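Local coordinates for serine protease pet (Escherichia coli, PDB 4OM9), which acts as a serine protease and secreted autotransporter enterotoxin of enteroaggregative strains, with alpha-fodrin as its probable host target, at residues E144-T155 with Q167-I178; N19-V30 with F42-S51. All coordinates share one frame; numbering follows the deposited sequence.

Contact 1 of 2, residues E144-T155 with Q167-I178; sequences EIIGFRVGSGNT and QADLLSASLFHI
F176 lays its ring across G147 of the neighbouring strand, and the path of that side chain can be followed atom by atom. From CB, the first torsion sets CG between the backbone N and the carbonyl carbon (chi1 64°), which turns the ring back over the opposing backbone. CG and CD2 then lie above the G147 carbonyl, CD2 coming to 3.3 Å from G147 O. CE2 sits against G147 C and the nitrogen of F148, while CD1 and CE1 approach G147 N. At the tip, F176 CZ reaches G147 CA, 3.4 Å away, and the CA packs over the ring face as a CH-pi contact. Y193 stacks with this ring as well. Beneath it G147 and F176 form a hydrogen-bonded pair, with F176 N to G147 O at 3.0 Å and G147 N returning to F176 O. The ladder runs on through R149 with S174 and G151 with S172, and the short strand axes are 155° apart.

On the side of the sheet that bears F176, the R149 chain bends at chi2 and chi3 so that NH1 meets S174 OG at 2.6 Å, a weak bond by its N-H angle of 116°; Y193 OH also bonds NH1, and N201 O is a second partner of S174 OG. The opposite face is mostly apolar between I146 and A173, with H177 at its end bonded to E194 through NE2. L175 CD1 lies over one face of the F148 ring as a CH-pi contact, 4.0 Å from the centroid, and touches I146 CG2, while V150 CG1 meets L171 CD2 at 3.5 Å. Past the strands, S152 OG donates to Q167 O at 2.7 Å, joining the loop after strand 146-151 to the start of 167-178. An aromatic ring folded over a cross-strand glycine is a recognised antiparallel-sheet motif, here built into the barrel of a chymotrypsin-like protease domain.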
loop_
_atom_site.group_PDB
_atom_site.type_symbol
_atom_site.label_atom_id
_atom_site.label_comp_id
_atom_site.label_asym_id
_atom_site.label_seq_id
_atom_site.Cartn_x
_atom_site.Cartn_y
_atom_site.Cartn_z
ATOM N N GLU A 144 -2.399 -34.353 -14.782
ATOM C CA GLU A 144 -1.469 -34.933 -13.824
ATOM C C GLU A 144 -1.845 -34.414 -12.432
ATOM O O GLU A 144 -2.307 -33.279 -12.299
ATOM C CB GLU A 144 -0.018 -34.564 -14.157
ATOM C CG GLU A 144 0.481 -35.015 -15.530
ATOM C CD GLU A 144 1.952 -34.663 -15.760
ATOM O OE1 GLU A 144 2.382 -34.590 -16.934
ATOM O OE2 GLU A 144 2.679 -34.455 -14.762
ATOM N N ILE A 145 -1.672 -35.233 -11.400
ATOM C CA ILE A 145 -1.909 -34.758 -10.040
ATOM C C ILE A 145 -0.621 -34.107 -9.550
ATOM O O ILE A 145 0.398 -34.789 -9.331
ATOM C CB ILE A 145 -2.355 -35.881 -9.061
ATOM C CG1 ILE A 145 -3.649 -36.539 -9.534
ATOM C CG2 ILE A 145 -2.611 -35.308 -7.683
ATOM C CD1 ILE A 145 -4.035 -37.784 -8.719
ATOM N N ILE A 146 -0.680 -32.783 -9.424
ATOM C CA ILE A 146 0.437 -31.960 -9.007
ATOM C C ILE A 146 0.165 -31.485 -7.596
ATOM O O ILE A 146 -0.987 -31.252 -7.227
ATOM C CB ILE A 146 0.633 -30.725 -9.937
ATOM C CG1 ILE A 146 0.723 -31.138 -11.413
ATOM C CG2 ILE A 146 1.846 -29.904 -9.523
ATOM C CD1 ILE A 146 1.865 -32.080 -11.724
ATOM N N GLY A 147 1.208 -31.347 -6.793
ATOM C CA GLY A 147 1.007 -30.864 -5.453
ATOM C C GLY A 147 2.254 -30.287 -4.840
ATOM O O GLY A 147 3.313 -30.277 -5.460
ATOM N N PHE A 148 2.108 -29.820 -3.604
ATOM C CA PHE A 148 3.164 -29.144 -2.881
ATOM C C PHE A 148 3.389 -29.820 -1.552
ATOM O O PHE A 148 2.452 -30.311 -0.917
ATOM C CB PHE A 148 2.812 -27.672 -2.619
ATOM C CG PHE A 148 2.852 -26.791 -3.838
ATOM C CD1 PHE A 148 4.053 -26.251 -4.283
ATOM C CD2 PHE A 148 1.678 -26.457 -4.512
ATOM C CE1 PHE A 148 4.090 -25.404 -5.422
ATOM C CE2 PHE A 148 1.700 -25.616 -5.637
ATOM C CZ PHE A 148 2.912 -25.096 -6.096
ATOM N N ARG A 149 4.631 -29.792 -1.099
ATOM C CA ARG A 149 4.947 -30.293 0.219
ATOM C C ARG A 149 5.911 -29.344 0.878
ATOM O O ARG A 149 6.803 -28.816 0.243
ATOM C CB ARG A 149 5.555 -31.683 0.144
ATOM C CG ARG A 149 5.758 -32.303 1.487
ATOM C CD ARG A 149 7.026 -33.123 1.501
ATOM N NE ARG A 149 8.139 -32.242 1.802
ATOM C CZ ARG A 149 9.148 -32.012 0.979
ATOM N NH1 ARG A 149 9.203 -32.648 -0.178
ATOM N NH2 ARG A 149 10.114 -31.181 1.348
ATOM N N VAL A 150 5.749 -29.159 2.171
ATOM C CA VAL A 150 6.551 -28.209 2.894
ATOM C C VAL A 150 7.158 -28.881 4.124
ATOM O O VAL A 150 6.454 -29.592 4.861
ATOM C CB VAL A 150 5.667 -27.018 3.259
ATOM C CG1 VAL A 150 5.982 -26.465 4.623
ATOM C CG2 VAL A 150 5.685 -26.001 2.157
ATOM N N GLY A 151 8.457 -28.694 4.333
ATOM C CA GLY A 151 9.096 -29.204 5.538
ATOM C C GLY A 151 10.491 -28.626 5.745
ATOM O O GLY A 151 10.956 -27.799 4.941
ATOM N N SER A 152 11.170 -29.058 6.813
ATOM C CA SER A 152 12.503 -28.536 7.085
ATOM C C SER A 152 13.496 -29.601 7.536
ATOM O O SER A 152 14.100 -29.483 8.611
ATOM C CB SER A 152 12.414 -27.417 8.141
ATOM O OG SER A 152 13.650 -26.751 8.295
ATOM N N GLY A 153 13.675 -30.638 6.713
ATOM C CA GLY A 153 14.699 -31.639 6.961
ATOM C C GLY A 153 16.120 -31.089 6.944
ATOM O O GLY A 153 16.325 -29.888 6.920
ATOM N N ASN A 154 17.106 -31.976 6.977
ATOM C CA ASN A 154 18.501 -31.583 6.871
ATOM C C ASN A 154 18.684 -30.838 5.564
ATOM O O ASN A 154 18.416 -31.374 4.488
ATOM C CB ASN A 154 19.419 -32.799 6.933
ATOM C CG ASN A 154 20.814 -32.451 7.406
ATOM O OD1 ASN A 154 21.249 -31.302 7.318
ATOM N ND2 ASN A 154 21.528 -33.446 7.910
ATOM N N THR A 155 19.126 -29.592 5.659
ATOM C CA THR A 155 18.932 -28.672 4.557
ATOM C C THR A 155 20.203 -28.437 3.762
ATOM O O THR A 155 21.276 -28.215 4.315
ATOM C CB THR A 155 18.360 -27.336 5.084
ATOM O OG1 THR A 155 17.026 -27.553 5.541
ATOM C CG2 THR A 155 18.343 -26.269 3.987
ATOM N N GLN A 167 14.929 -26.250 11.462
ATOM C CA GLN A 167 14.905 -24.777 11.491
ATOM C C GLN A 167 13.684 -24.194 10.779
ATOM O O GLN A 167 13.461 -24.441 9.600
ATOM C CB GLN A 167 16.171 -24.200 10.844
ATOM C CG GLN A 167 17.444 -24.500 11.601
ATOM C CD GLN A 167 17.380 -24.045 13.058
ATOM O OE1 GLN A 167 17.285 -22.842 13.351
ATOM N NE2 GLN A 167 17.423 -25.009 13.977
ATOM N N ALA A 168 12.916 -23.396 11.503
ATOM C CA ALA A 168 11.718 -22.757 10.972
ATOM C C ALA A 168 12.050 -21.779 9.841
ATOM O O ALA A 168 11.325 -21.711 8.833
ATOM C CB ALA A 168 10.951 -22.034 12.120
ATOM N N ASP A 169 13.135 -21.019 10.001
ATOM C CA ASP A 169 13.595 -20.126 8.929
ATOM C C ASP A 169 13.806 -20.897 7.606
ATOM O O ASP A 169 13.587 -20.376 6.511
ATOM C CB ASP A 169 14.903 -19.438 9.318
ATOM C CG ASP A 169 14.767 -18.523 10.522
ATOM O OD1 ASP A 169 13.695 -17.913 10.719
ATOM O OD2 ASP A 169 15.756 -18.417 11.277
ATOM N N LEU A 170 14.247 -22.142 7.713
ATOM C CA LEU A 170 14.608 -22.913 6.524
ATOM C C LEU A 170 13.466 -23.764 5.992
ATOM O O LEU A 170 13.663 -24.610 5.127
ATOM C CB LEU A 170 15.811 -23.792 6.828
ATOM C CG LEU A 170 17.044 -22.978 7.186
ATOM C CD1 LEU A 170 18.174 -23.897 7.598
ATOM C CD2 LEU A 170 17.442 -22.130 5.971
ATOM N N LEU A 171 12.268 -23.555 6.517
ATOM C CA LEU A 171 11.107 -24.255 5.993
ATOM C C LEU A 171 11.055 -24.101 4.471
ATOM O O LEU A 171 10.946 -22.993 3.955
ATOM C CB LEU A 171 9.815 -23.740 6.643
ATOM C CG LEU A 171 8.585 -24.604 6.361
ATOM C CD1 LEU A 171 8.578 -25.895 7.216
ATOM C CD2 LEU A 171 7.320 -23.806 6.534
ATOM N N SER A 172 11.134 -25.215 3.755
ATOM C CA SER A 172 11.266 -25.179 2.294
ATOM C C SER A 172 10.235 -26.047 1.536
ATOM O O SER A 172 9.779 -27.069 2.026
ATOM C CB SER A 172 12.687 -25.591 1.899
ATOM O OG SER A 172 12.976 -26.908 2.317
ATOM N N ALA A 173 9.887 -25.635 0.323
ATOM C CA ALA A 173 8.775 -26.244 -0.383
ATOM C C ALA A 173 9.226 -27.152 -1.514
ATOM O O ALA A 173 10.219 -26.877 -2.178
ATOM C CB ALA A 173 7.876 -25.189 -0.921
ATOM N N SER A 174 8.477 -28.227 -1.735
ATOM C CA SER A 174 8.724 -29.122 -2.866
ATOM C C SER A 174 7.520 -29.107 -3.766
ATOM O O SER A 174 6.390 -29.038 -3.289
ATOM C CB SER A 174 9.007 -30.543 -2.408
ATOM O OG SER A 174 10.135 -30.587 -1.552
ATOM N N LEU A 175 7.764 -29.130 -5.069
ATOM C CA LEU A 175 6.697 -29.255 -6.045
ATOM C C LEU A 175 6.824 -30.637 -6.659
ATOM O O LEU A 175 7.942 -31.079 -6.941
ATOM C CB LEU A 175 6.791 -28.175 -7.114
ATOM C CG LEU A 175 5.917 -28.385 -8.353
ATOM C CD1 LEU A 175 4.504 -27.977 -8.035
ATOM C CD2 LEU A 175 6.460 -27.618 -9.587
ATOM N N PHE A 176 5.706 -31.325 -6.880
ATOM C CA PHE A 176 5.791 -32.711 -7.349
ATOM C C PHE A 176 4.656 -33.128 -8.280
ATOM O O PHE A 176 3.609 -32.485 -8.337
ATOM C CB PHE A 176 5.840 -33.658 -6.136
ATOM C CG PHE A 176 4.599 -33.626 -5.289
ATOM C CD1 PHE A 176 3.424 -34.245 -5.714
ATOM C CD2 PHE A 176 4.603 -32.976 -4.068
ATOM C CE1 PHE A 176 2.291 -34.181 -4.959
ATOM C CE2 PHE A 176 3.462 -32.924 -3.298
ATOM C CZ PHE A 176 2.305 -33.527 -3.741
ATOM N N HIS A 177 4.859 -34.240 -8.973
ATOM C CA HIS A 177 3.781 -34.923 -9.684
ATOM C C HIS A 177 3.643 -36.341 -9.142
ATOM O O HIS A 177 4.643 -36.981 -8.834
ATOM C CB HIS A 177 4.047 -34.947 -11.193
ATOM C CG HIS A 177 5.431 -35.400 -11.560
ATOM N ND1 HIS A 177 6.516 -34.552 -11.556
ATOM C CD2 HIS A 177 5.893 -36.610 -11.963
ATOM C CE1 HIS A 177 7.599 -35.222 -11.930
ATOM N NE2 HIS A 177 7.247 -36.468 -12.180
ATOM N N ILE A 178 2.419 -36.841 -9.025
ATOM C CA ILE A 178 2.225 -38.198 -8.514
ATOM C C ILE A 178 2.489 -39.275 -9.572
ATOM O O ILE A 178 1.831 -39.311 -10.608
ATOM C CB ILE A 178 0.798 -38.419 -7.959
ATOM C CG1 ILE A 178 0.474 -37.398 -6.867
ATOM C CG2 ILE A 178 0.644 -39.864 -7.437
ATOM C CD1 ILE A 178 -0.723 -37.767 -6.037
HETATM O O HOH W 1 -0.164 -37.448 -11.999
HETATM O O HOH W 2 11.718 -29.708 2.797
HETATM O O HOH W 3 14.533 -27.159 4.427
#

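Contact 2 of 2, residues N19-V30 with F42-S51; sequences NKGVFQPGSTHV and FPALPVPDFS
The carboxamide of N19 serves three backbone groups at once, although neither segment forms a regular strand. Its OD1 takes the N-H of F50 on a lone pair in the carbonyl plane, at 2.9 Å. Its ND2 gives one bond across the contact to P48 O, also 2.9 Å, and another to F23 O within its own loop, nearly straight at 175°. These three bonds fix the rotation of the amide.

V47 is gripped by the next turn along, a type II turn from Q24 to S27. G26 N donates to V47 O at 2.8 Å, and V47 N returns a bond to S27 O, reaching it from above the carbonyl plane. The valine's two methyls part: with CG1 anti to the backbone N (chi1 177°), CG1 rests on F23 O at 3.5 Å and CG2 lies against V30 CG2 at 3.9 Å.

F23 points its edge at one face of the F42 ring in a T-shaped pair, planes 78° apart and centroids 5.3 Å from each other. Backbone bonding resumes beyond it, F42 N donating to V30 O, and water 5 links the carbonyls of P43 and L45. From P46 to P48 the backbone angles are those of polyproline II, an extended conformation in which V47, flanked by two prolines, is bonded through both its N-H and its carbonyl by the Q24-S27 turn, while P46 O goes to W222 and P48 O to N19.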
loop_
_atom_site.group_PDB
_atom_site.type_symbol
_atom_site.label_atom_id
_atom_site.label_comp_id
_atom_site.label_asym_id
_atom_site.label_seq_id
_atom_site.Cartn_x
_atom_site.Cartn_y
_atom_site.Cartn_z
ATOM N N ASN A 19 5.046 -18.766 2.424
ATOM C CA ASN A 19 4.080 -17.833 1.842
ATOM C C ASN A 19 4.586 -16.378 1.863
ATOM O O ASN A 19 3.869 -15.446 2.244
ATOM C CB ASN A 19 2.735 -17.936 2.565
ATOM C CG ASN A 19 1.984 -19.212 2.224
ATOM O OD1 ASN A 19 1.587 -19.962 3.114
ATOM N ND2 ASN A 19 1.779 -19.461 0.944
ATOM N N LYS A 20 5.829 -16.213 1.431
ATOM C CA LYS A 20 6.489 -14.925 1.346
ATOM C C LYS A 20 6.692 -14.504 -0.111
ATOM O O LYS A 20 6.617 -15.328 -1.018
ATOM C CB LYS A 20 7.832 -14.991 2.077
ATOM C CG LYS A 20 7.725 -15.304 3.575
ATOM C CD LYS A 20 7.345 -14.056 4.342
ATOM C CE LYS A 20 7.084 -14.362 5.806
ATOM N NZ LYS A 20 6.446 -13.192 6.473
ATOM N N GLY A 21 6.944 -13.213 -0.328
ATOM C CA GLY A 21 7.258 -12.691 -1.650
ATOM C C GLY A 21 6.127 -12.814 -2.645
ATOM O O GLY A 21 5.052 -12.261 -2.415
ATOM N N VAL A 22 6.356 -13.540 -3.748
ATOM C CA VAL A 22 5.300 -13.722 -4.748
ATOM C C VAL A 22 4.349 -14.855 -4.414
ATOM O O VAL A 22 3.376 -15.074 -5.135
ATOM C CB VAL A 22 5.852 -14.000 -6.165
ATOM C CG1 VAL A 22 6.656 -12.774 -6.707
ATOM C CG2 VAL A 22 6.645 -15.315 -6.201
ATOM N N PHE A 23 4.629 -15.573 -3.331
ATOM C CA PHE A 23 3.895 -16.793 -3.027
ATOM C C PHE A 23 2.871 -16.591 -1.909
ATOM O O PHE A 23 2.708 -17.454 -1.035
ATOM C CB PHE A 23 4.858 -17.909 -2.637
ATOM C CG PHE A 23 5.803 -18.316 -3.734
ATOM C CD1 PHE A 23 5.346 -19.024 -4.827
ATOM C CD2 PHE A 23 7.154 -18.016 -3.648
ATOM C CE1 PHE A 23 6.214 -19.431 -5.823
ATOM C CE2 PHE A 23 8.019 -18.415 -4.620
ATOM C CZ PHE A 23 7.547 -19.123 -5.722
ATOM N N GLN A 24 2.207 -15.440 -1.936
ATOM C CA GLN A 24 1.073 -15.184 -1.069
ATOM C C GLN A 24 0.004 -16.232 -1.309
ATOM O O GLN A 24 -0.171 -16.690 -2.444
ATOM C CB GLN A 24 0.510 -13.790 -1.316
ATOM C CG GLN A 24 1.558 -12.719 -1.179
ATOM C CD GLN A 24 2.189 -12.747 0.186
ATOM O OE1 GLN A 24 1.489 -12.778 1.189
ATOM N NE2 GLN A 24 3.516 -12.751 0.237
ATOM N N PRO A 25 -0.711 -16.618 -0.237
ATOM C CA PRO A 25 -1.774 -17.623 -0.345
ATOM C C PRO A 25 -2.799 -17.236 -1.405
ATOM O O PRO A 25 -3.289 -16.110 -1.370
ATOM C CB PRO A 25 -2.412 -17.631 1.061
ATOM C CG PRO A 25 -1.352 -17.078 1.970
ATOM C CD PRO A 25 -0.595 -16.066 1.126
ATOM N N GLY A 26 -3.101 -18.154 -2.327
ATOM C CA GLY A 26 -4.113 -17.922 -3.336
ATOM C C GLY A 26 -3.589 -17.283 -4.621
ATOM O O GLY A 26 -4.348 -17.118 -5.581
ATOM N N SER A 27 -2.310 -16.910 -4.641
ATOM C CA SER A 27 -1.709 -16.320 -5.835
ATOM C C SER A 27 -1.748 -17.287 -7.016
ATOM O O SER A 27 -1.234 -18.404 -6.936
ATOM C CB SER A 27 -0.258 -15.906 -5.578
ATOM O OG SER A 27 -0.177 -14.866 -4.634
ATOM N N THR A 28 -2.364 -16.857 -8.107
ATOM C CA THR A 28 -2.389 -17.652 -9.326
ATOM C C THR A 28 -1.334 -17.154 -10.317
ATOM O O THR A 28 -0.843 -16.032 -10.182
ATOM C CB THR A 28 -3.767 -17.596 -9.992
ATOM O OG1 THR A 28 -4.044 -16.246 -10.383
ATOM C CG2 THR A 28 -4.842 -18.076 -9.032
ATOM N N HIS A 29 -0.995 -17.997 -11.297
ATOM C CA HIS A 29 -0.124 -17.622 -12.417
ATOM C C HIS A 29 1.230 -17.113 -11.963
ATOM O O HIS A 29 1.723 -16.108 -12.467
ATOM C CB HIS A 29 -0.794 -16.557 -13.288
ATOM C CG HIS A 29 -1.905 -17.089 -14.140
ATOM N ND1 HIS A 29 -2.297 -18.407 -14.107
ATOM C CD2 HIS A 29 -2.689 -16.480 -15.060
ATOM C CE1 HIS A 29 -3.286 -18.589 -14.967
ATOM N NE2 HIS A 29 -3.541 -17.438 -15.559
ATOM N N VAL A 30 1.821 -17.807 -11.001
ATOM C CA VAL A 30 3.087 -17.385 -10.430
ATOM C C VAL A 30 4.241 -17.902 -11.271
ATOM O O VAL A 30 4.285 -19.082 -11.624
ATOM C CB VAL A 30 3.235 -17.889 -8.963
ATOM C CG1 VAL A 30 4.543 -17.414 -8.344
ATOM C CG2 VAL A 30 2.053 -17.440 -8.112
ATOM N N PHE A 42 5.152 -21.828 -12.368
ATOM C CA PHE A 42 4.471 -22.758 -11.497
ATOM C C PHE A 42 3.127 -23.126 -12.126
ATOM O O PHE A 42 2.656 -22.428 -13.026
ATOM C CB PHE A 42 4.322 -22.135 -10.102
ATOM C CG PHE A 42 5.563 -22.255 -9.275
ATOM C CD1 PHE A 42 6.604 -21.357 -9.436
ATOM C CD2 PHE A 42 5.707 -23.297 -8.360
ATOM C CE1 PHE A 42 7.758 -21.489 -8.692
ATOM C CE2 PHE A 42 6.859 -23.432 -7.605
ATOM C CZ PHE A 42 7.880 -22.536 -7.761
ATOM N N PRO A 43 2.518 -24.239 -11.683
ATOM C CA PRO A 43 1.271 -24.704 -12.302
ATOM C C PRO A 43 0.101 -23.740 -12.112
ATOM O O PRO A 43 0.088 -22.947 -11.168
ATOM C CB PRO A 43 1.002 -26.029 -11.589
ATOM C CG PRO A 43 1.743 -25.923 -10.309
ATOM C CD PRO A 43 2.978 -25.160 -10.631
ATOM N N ALA A 44 -0.875 -23.817 -13.013
ATOM C CA ALA A 44 -2.032 -22.934 -12.954
ATOM C C ALA A 44 -2.933 -23.317 -11.796
ATOM O O ALA A 44 -3.995 -23.907 -11.989
ATOM C CB ALA A 44 -2.805 -22.974 -14.263
ATOM N N LEU A 45 -2.484 -22.991 -10.589
ATOM C CA LEU A 45 -3.257 -23.207 -9.368
ATOM C C LEU A 45 -2.987 -22.052 -8.420
ATOM O O LEU A 45 -1.978 -21.371 -8.568
ATOM C CB LEU A 45 -2.876 -24.529 -8.702
ATOM C CG LEU A 45 -3.021 -25.854 -9.459
ATOM C CD1 LEU A 45 -2.442 -26.966 -8.619
ATOM C CD2 LEU A 45 -4.470 -26.160 -9.803
ATOM N N PRO A 46 -3.877 -21.820 -7.439
ATOM C CA PRO A 46 -3.507 -20.860 -6.393
ATOM C C PRO A 46 -2.399 -21.430 -5.528
ATOM O O PRO A 46 -2.346 -22.643 -5.346
ATOM C CB PRO A 46 -4.798 -20.690 -5.581
ATOM C CG PRO A 46 -5.887 -21.251 -6.443
ATOM C CD PRO A 46 -5.247 -22.326 -7.257
ATOM N N VAL A 47 -1.521 -20.579 -5.016
ATOM C CA VAL A 47 -0.533 -21.025 -4.041
ATOM C C VAL A 47 -1.245 -21.501 -2.783
ATOM O O VAL A 47 -2.163 -20.844 -2.301
ATOM C CB VAL A 47 0.471 -19.902 -3.682
ATOM C CG1 VAL A 47 1.451 -20.356 -2.614
ATOM C CG2 VAL A 47 1.217 -19.448 -4.929
ATOM N N PRO A 48 -0.830 -22.652 -2.250
ATOM C CA PRO A 48 -1.425 -23.131 -0.992
ATOM C C PRO A 48 -1.186 -22.167 0.158
ATOM O O PRO A 48 -0.280 -21.331 0.094
ATOM C CB PRO A 48 -0.696 -24.456 -0.728
ATOM C CG PRO A 48 -0.150 -24.873 -2.085
ATOM C CD PRO A 48 0.162 -23.588 -2.804
ATOM N N ASP A 49 -2.006 -22.274 1.197
ATOM C CA ASP A 49 -1.699 -21.649 2.468
ATOM C C ASP A 49 -0.989 -22.704 3.299
ATOM O O ASP A 49 -1.586 -23.702 3.712
ATOM C CB ASP A 49 -2.968 -21.138 3.163
ATOM C CG ASP A 49 -2.678 -20.411 4.483
ATOM O OD1 ASP A 49 -1.742 -20.798 5.214
ATOM O OD2 ASP A 49 -3.404 -19.442 4.793
ATOM N N PHE A 50 0.291 -22.489 3.543
ATOM C CA PHE A 50 1.055 -23.430 4.342
ATOM C C PHE A 50 1.074 -23.152 5.854
ATOM O O PHE A 50 1.905 -23.718 6.575
ATOM C CB PHE A 50 2.487 -23.477 3.841
ATOM C CG PHE A 50 2.609 -23.949 2.431
ATOM C CD1 PHE A 50 2.162 -25.214 2.073
ATOM C CD2 PHE A 50 3.183 -23.131 1.454
ATOM C CE1 PHE A 50 2.279 -25.656 0.776
ATOM C CE2 PHE A 50 3.315 -23.580 0.149
ATOM C CZ PHE A 50 2.866 -24.839 -0.195
ATOM N N SER A 51 0.174 -22.318 6.357
ATOM C CA SER A 51 0.266 -21.979 7.780
ATOM C C SER A 51 -0.198 -23.109 8.730
ATOM O O SER A 51 -0.000 -23.001 9.922
ATOM C CB SER A 51 -0.505 -20.695 8.078
ATOM O OG SER A 51 -1.843 -20.779 7.634
HETATM O O HOH W 4 2.012 -20.094 -13.881
HETATM O O HOH W 5 0.854 -20.720 -9.518
#

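Overall arrangement
Contact 1 and contact 2 have centres 13 Å apart and follow one another along the chain, the loops of 19-30 and 42-51 closing before the strand pair opens. They touch through the face that carries F148 and V150: F148 CD2 lies 3.4 Å from P48 CG, and V150 CG2 lies 3.6 Å from F50 CD1. The F148 ring also packs on F42, at 4.0 Å between F148 CE1 and F42 CD2. L16 of helix 10-17 joins the layer, touching F23 and F42 as well as F148 and A173. Beyond the strands, G153 N bonds D207, part of a G-D-S-G sequence that in this protease family normally carries the nucleophile, which places this end of contact 1 beside the probable active-site loop.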